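Local atomic coordinates of GTP cyclohydrolase 1 type 2 homolog (PDB entry 2YYB), a protein that is of uncharacterised function but belongs to the GTP cyclohydrolase I type 2/NIF3 family and probably binds a pair of divalent metal ions. Residues 177-188 against 197-208. Sequence-based numbering, arbitrary orientation.
Sequences LPKVDADLFVTG and ETFERGLNVIYA
Leu-177 pushes its branched end into a hollow walled by Thr-198, Leu-203 and Val-205, between the end of helix 195-200 and the strand that follows. Its CG lies 4.0 Å from Leu-203 CD2, the two side chains overlapping as they run in opposing directions, while its CD1 reaches on to Val-205 CG2. Leucine suits the place because its fork can touch two walls at once. Val-180 adds a smaller bump against the same Leu-203 methyl, and its CG2 also rests over one face of the Phe-185 ring, near the rim. At the outer mouth Arg-201, bent at CG-CD (chi3 68°), brings its guanidinium against Pro-178, whose O lies over one face, and probably pairs with the Glu-197 carboxylate, whose exact place is doubtful in the model. A leucine here would probably leave the Pro-178 backbone without the flat group that lies against it and the nearby Glu-197 carboxylate without a counter-charge. The helix stops at a Schellman motif, where Gly-202 takes the positive phi that glycine accepts readily, and the chain turns back into the sheet. Strand 184-187, helix 195-200 and strand 204-207 thus make a beta-alpha-beta unit, whose neighbouring parallel strands form the centre of a four-stranded mixed sheet. Phe-185 N gives a bent bond to Asn-204 O (135° at the hydrogen), whereas Thr-187 N meets Ile-206 O at 3.1 Å almost straight. On the face of Leu-177, Phe-185 CD2 lies 4.0 Å from Val-205 CG1, and Thr-187 stands beside Tyr-207, its methyl set obliquely to the ring while OG1 bonds to Val-169 O. On the other face Leu-184 CD1 fits against Ile-206 CG1 at 3.7 Å, under helix 141-147. Beyond Thr-187, Gly-188 runs close to His-210, a predicted metal ligand.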
loop_
_atom_site.group_PDB
_atom_site.type_symbol
_atom_site.label_atom_id
_atom_site.label_comp_id
_atom_site.label_asym_id
_atom_site.label_seq_id
_atom_site.Cartn_x
_atom_site.Cartn_y
_atom_site.Cartn_z
ATOM N N LEU A 177 11.854 -7.248 -21.698
ATOM C CA LEU A 177 13.140 -7.786 -22.142
ATOM C C LEU A 177 13.666 -8.999 -21.368
ATOM O O LEU A 177 13.996 -10.021 -21.959
ATOM C CB LEU A 177 14.200 -6.692 -22.109
ATOM C CG LEU A 177 15.106 -6.640 -23.337
ATOM C CD1 LEU A 177 14.256 -6.493 -24.575
ATOM C CD2 LEU A 177 16.057 -5.475 -23.226
ATOM N N PRO A 178 13.740 -8.900 -20.033
ATOM C CA PRO A 178 14.229 -9.973 -19.164
ATOM C C PRO A 178 13.591 -11.344 -19.320
ATOM O O PRO A 178 14.209 -12.355 -18.985
ATOM C CB PRO A 178 14.023 -9.396 -17.770
ATOM C CG PRO A 178 12.838 -8.514 -17.947
ATOM C CD PRO A 178 13.205 -7.799 -19.212
ATOM N N LYS A 179 12.364 -11.390 -19.827
ATOM C CA LYS A 179 11.670 -12.661 -20.005
ATOM C C LYS A 179 11.751 -13.182 -21.445
ATOM O O LYS A 179 11.445 -14.342 -21.714
ATOM C CB LYS A 179 10.210 -12.509 -19.573
ATOM C CG LYS A 179 10.032 -12.189 -18.087
ATOM C CD LYS A 179 8.561 -12.028 -17.720
ATOM C CE LYS A 179 8.319 -12.161 -16.211
ATOM N NZ LYS A 179 8.961 -11.076 -15.398
ATOM N N VAL A 180 12.181 -12.326 -22.365
ATOM C CA VAL A 180 12.298 -12.713 -23.764
ATOM C C VAL A 180 13.161 -13.949 -23.898
ATOM O O VAL A 180 14.307 -13.968 -23.448
ATOM C CB VAL A 180 12.931 -11.586 -24.612
ATOM C CG1 VAL A 180 13.177 -12.075 -26.020
ATOM C CG2 VAL A 180 12.012 -10.381 -24.641
ATOM N N ASP A 181 12.617 -14.982 -24.528
ATOM C CA ASP A 181 13.364 -16.215 -24.708
ATOM C C ASP A 181 13.261 -16.743 -26.150
ATOM O O ASP A 181 13.131 -17.948 -26.380
ATOM C CB ASP A 181 12.861 -17.252 -23.702
ATOM C CG ASP A 181 11.514 -17.849 -24.091
ATOM O OD1 ASP A 181 10.646 -17.116 -24.606
ATOM O OD2 ASP A 181 11.322 -19.061 -23.866
ATOM N N ALA A 182 13.333 -15.832 -27.121
ATOM C CA ALA A 182 13.249 -16.203 -28.538
ATOM C C ALA A 182 14.515 -15.720 -29.239
ATOM O O ALA A 182 15.318 -14.983 -28.633
ATOM C CB ALA A 182 11.996 -15.544 -29.194
ATOM N N ASP A 183 14.688 -16.116 -30.503
ATOM C CA ASP A 183 15.856 -15.706 -31.282
ATOM C C ASP A 183 15.754 -14.237 -31.646
ATOM O O ASP A 183 16.761 -13.575 -31.942
ATOM C CB ASP A 183 15.973 -16.515 -32.580
ATOM C CG ASP A 183 15.945 -18.009 -32.345
ATOM O OD1 ASP A 183 16.411 -18.449 -31.262
ATOM O OD2 ASP A 183 15.472 -18.737 -33.255
ATOM N N LEU A 184 14.518 -13.745 -31.642
ATOM C CA LEU A 184 14.234 -12.361 -31.978
ATOM C C LEU A 184 13.069 -11.847 -31.166
ATOM O O LEU A 184 12.172 -12.609 -30.783
ATOM C CB LEU A 184 13.897 -12.225 -33.460
ATOM C CG LEU A 184 13.310 -10.883 -33.906
ATOM C CD1 LEU A 184 14.227 -9.749 -33.543
ATOM C CD2 LEU A 184 13.104 -10.908 -35.403
ATOM N N PHE A 185 13.104 -10.544 -30.905
ATOM C CA PHE A 185 12.063 -9.859 -30.158
ATOM C C PHE A 185 11.687 -8.634 -30.979
ATOM O O PHE A 185 12.555 -7.862 -31.404
ATOM C CB PHE A 185 12.577 -9.446 -28.783
ATOM C CG PHE A 185 11.587 -8.644 -27.972
ATOM C CD1 PHE A 185 10.336 -9.159 -27.662
ATOM C CD2 PHE A 185 11.927 -7.387 -27.480
ATOM C CE1 PHE A 185 9.443 -8.433 -26.869
ATOM C CE2 PHE A 185 11.040 -6.665 -26.691
ATOM C CZ PHE A 185 9.798 -7.189 -26.385
ATOM N N VAL A 186 10.390 -8.484 -31.219
ATOM C CA VAL A 186 9.868 -7.376 -31.996
ATOM C C VAL A 186 9.018 -6.481 -31.120
ATOM O O VAL A 186 8.118 -6.957 -30.440
ATOM C CB VAL A 186 8.971 -7.872 -33.132
ATOM C CG1 VAL A 186 8.452 -6.686 -33.945
ATOM C CG2 VAL A 186 9.745 -8.835 -34.015
ATOM N N THR A 187 9.308 -5.187 -31.128
ATOM C CA THR A 187 8.515 -4.248 -30.354
ATOM C C THR A 187 8.596 -2.897 -31.055
ATOM O O THR A 187 9.194 -2.793 -32.128
ATOM C CB THR A 187 8.995 -4.172 -28.868
ATOM O OG1 THR A 187 8.001 -3.502 -28.082
ATOM C CG2 THR A 187 10.309 -3.444 -28.755
ATOM N N GLY A 188 7.992 -1.863 -30.485
ATOM C CA GLY A 188 8.046 -0.584 -31.161
ATOM C C GLY A 188 9.037 0.456 -30.674
ATOM O O GLY A 188 9.837 0.958 -31.448
ATOM N N GLU A 197 21.918 -4.452 -21.708
ATOM C CA GLU A 197 21.366 -5.748 -21.367
ATOM C C GLU A 197 21.083 -6.540 -22.662
ATOM O O GLU A 197 21.425 -7.722 -22.771
ATOM C CB GLU A 197 20.091 -5.582 -20.550
ATOM C CG GLU A 197 19.606 -6.886 -19.982
ATOM C CD GLU A 197 18.141 -6.861 -19.588
ATOM O OE1 GLU A 197 17.584 -7.956 -19.327
ATOM O OE2 GLU A 197 17.558 -5.755 -19.538
ATOM N N THR A 198 20.472 -5.877 -23.642
ATOM C CA THR A 198 20.170 -6.510 -24.914
ATOM C C THR A 198 21.382 -7.211 -25.572
ATOM O O THR A 198 21.266 -8.332 -26.056
ATOM C CB THR A 198 19.598 -5.484 -25.903
ATOM O OG1 THR A 198 18.275 -5.149 -25.511
ATOM C CG2 THR A 198 19.556 -6.037 -27.301
ATOM N N PHE A 199 22.535 -6.559 -25.607
ATOM C CA PHE A 199 23.686 -7.195 -26.218
ATOM C C PHE A 199 24.338 -8.245 -25.318
ATOM O O PHE A 199 24.592 -9.373 -25.750
ATOM C CB PHE A 199 24.706 -6.149 -26.648
ATOM C CG PHE A 199 24.218 -5.275 -27.769
ATOM C CD1 PHE A 199 23.494 -4.106 -27.503
ATOM C CD2 PHE A 199 24.412 -5.655 -29.097
ATOM C CE1 PHE A 199 22.969 -3.338 -28.537
ATOM C CE2 PHE A 199 23.886 -4.885 -30.137
ATOM C CZ PHE A 199 23.163 -3.730 -29.853
ATOM N N GLU A 200 24.579 -7.884 -24.065
ATOM C CA GLU A 200 25.198 -8.788 -23.126
ATOM C C GLU A 200 24.468 -10.099 -23.036
ATOM O O GLU A 200 25.074 -11.130 -22.769
ATOM C CB GLU A 200 25.272 -8.143 -21.758
ATOM C CG GLU A 200 26.286 -7.056 -21.709
ATOM C CD GLU A 200 26.395 -6.464 -20.345
ATOM O OE1 GLU A 200 26.284 -7.233 -19.367
ATOM O OE2 GLU A 200 26.598 -5.237 -20.246
ATOM N N ARG A 201 23.168 -10.071 -23.267
ATOM C CA ARG A 201 22.393 -11.290 -23.203
ATOM C C ARG A 201 22.168 -11.902 -24.602
ATOM O O ARG A 201 21.333 -12.797 -24.775
ATOM C CB ARG A 201 21.058 -11.017 -22.503
ATOM C CG ARG A 201 20.270 -12.284 -22.246
ATOM C CD ARG A 201 19.324 -12.134 -21.085
ATOM N NE ARG A 201 18.263 -11.198 -21.392
ATOM C CZ ARG A 201 17.578 -10.542 -20.466
ATOM N NH1 ARG A 201 17.848 -10.720 -19.165
ATOM N NH2 ARG A 201 16.624 -9.698 -20.844
ATOM N N GLY A 202 22.928 -11.423 -25.587
ATOM C CA GLY A 202 22.814 -11.919 -26.947
ATOM C C GLY A 202 21.405 -11.973 -27.503
ATOM O O GLY A 202 20.997 -12.967 -28.104
ATOM N N LEU A 203 20.656 -10.896 -27.309
ATOM C CA LEU A 203 19.289 -10.807 -27.793
ATOM C C LEU A 203 19.250 -10.065 -29.122
ATOM O O LEU A 203 20.052 -9.171 -29.380
ATOM C CB LEU A 203 18.436 -10.046 -26.782
ATOM C CG LEU A 203 17.333 -10.747 -25.995
ATOM C CD1 LEU A 203 17.821 -12.053 -25.424
ATOM C CD2 LEU A 203 16.878 -9.829 -24.877
ATOM N N ASN A 204 18.327 -10.465 -29.976
ATOM C CA ASN A 204 18.136 -9.798 -31.249
ATOM C C ASN A 204 16.875 -9.008 -30.979
ATOM O O ASN A 204 15.884 -9.575 -30.490
ATOM C CB ASN A 204 17.859 -10.804 -32.366
ATOM C CG ASN A 204 19.121 -11.339 -33.014
ATOM O OD1 ASN A 204 19.117 -12.457 -33.546
ATOM N ND2 ASN A 204 20.201 -10.546 -32.997
ATOM N N VAL A 205 16.906 -7.709 -31.260
ATOM C CA VAL A 205 15.729 -6.888 -31.029
ATOM C C VAL A 205 15.531 -5.923 -32.171
ATOM O O VAL A 205 16.488 -5.289 -32.618
ATOM C CB VAL A 205 15.838 -6.055 -29.721
ATOM C CG1 VAL A 205 14.579 -5.208 -29.537
ATOM C CG2 VAL A 205 16.043 -6.962 -28.540
ATOM N N ILE A 206 14.294 -5.823 -32.648
ATOM C CA ILE A 206 13.968 -4.896 -33.735
ATOM C C ILE A 206 12.915 -3.911 -33.215
ATOM O O ILE A 206 11.849 -4.329 -32.743
ATOM C CB ILE A 206 13.337 -5.613 -34.978
ATOM C CG1 ILE A 206 14.274 -6.681 -35.543
ATOM C CG2 ILE A 206 13.016 -4.577 -36.059
ATOM C CD1 ILE A 206 15.461 -6.117 -36.261
ATOM N N TYR A 207 13.218 -2.617 -33.302
ATOM C CA TYR A 207 12.293 -1.554 -32.867
ATOM C C TYR A 207 11.660 -0.948 -34.114
ATOM O O TYR A 207 12.327 -0.252 -34.870
ATOM C CB TYR A 207 13.046 -0.469 -32.074
ATOM C CG TYR A 207 13.562 -0.983 -30.757
ATOM C CD1 TYR A 207 12.679 -1.388 -29.758
ATOM C CD2 TYR A 207 14.935 -1.148 -30.531
ATOM C CE1 TYR A 207 13.143 -1.955 -28.568
ATOM C CE2 TYR A 207 15.407 -1.716 -29.334
ATOM C CZ TYR A 207 14.502 -2.117 -28.369
ATOM O OH TYR A 207 14.932 -2.714 -27.214
ATOM N N ALA A 208 10.372 -1.217 -34.324
ATOM C CA ALA A 208 9.689 -0.718 -35.514
ATOM C C ALA A 208 8.770 0.498 -35.333
ATOM O O ALA A 208 7.971 0.816 -36.223
ATOM C CB ALA A 208 8.926 -1.863 -36.167
#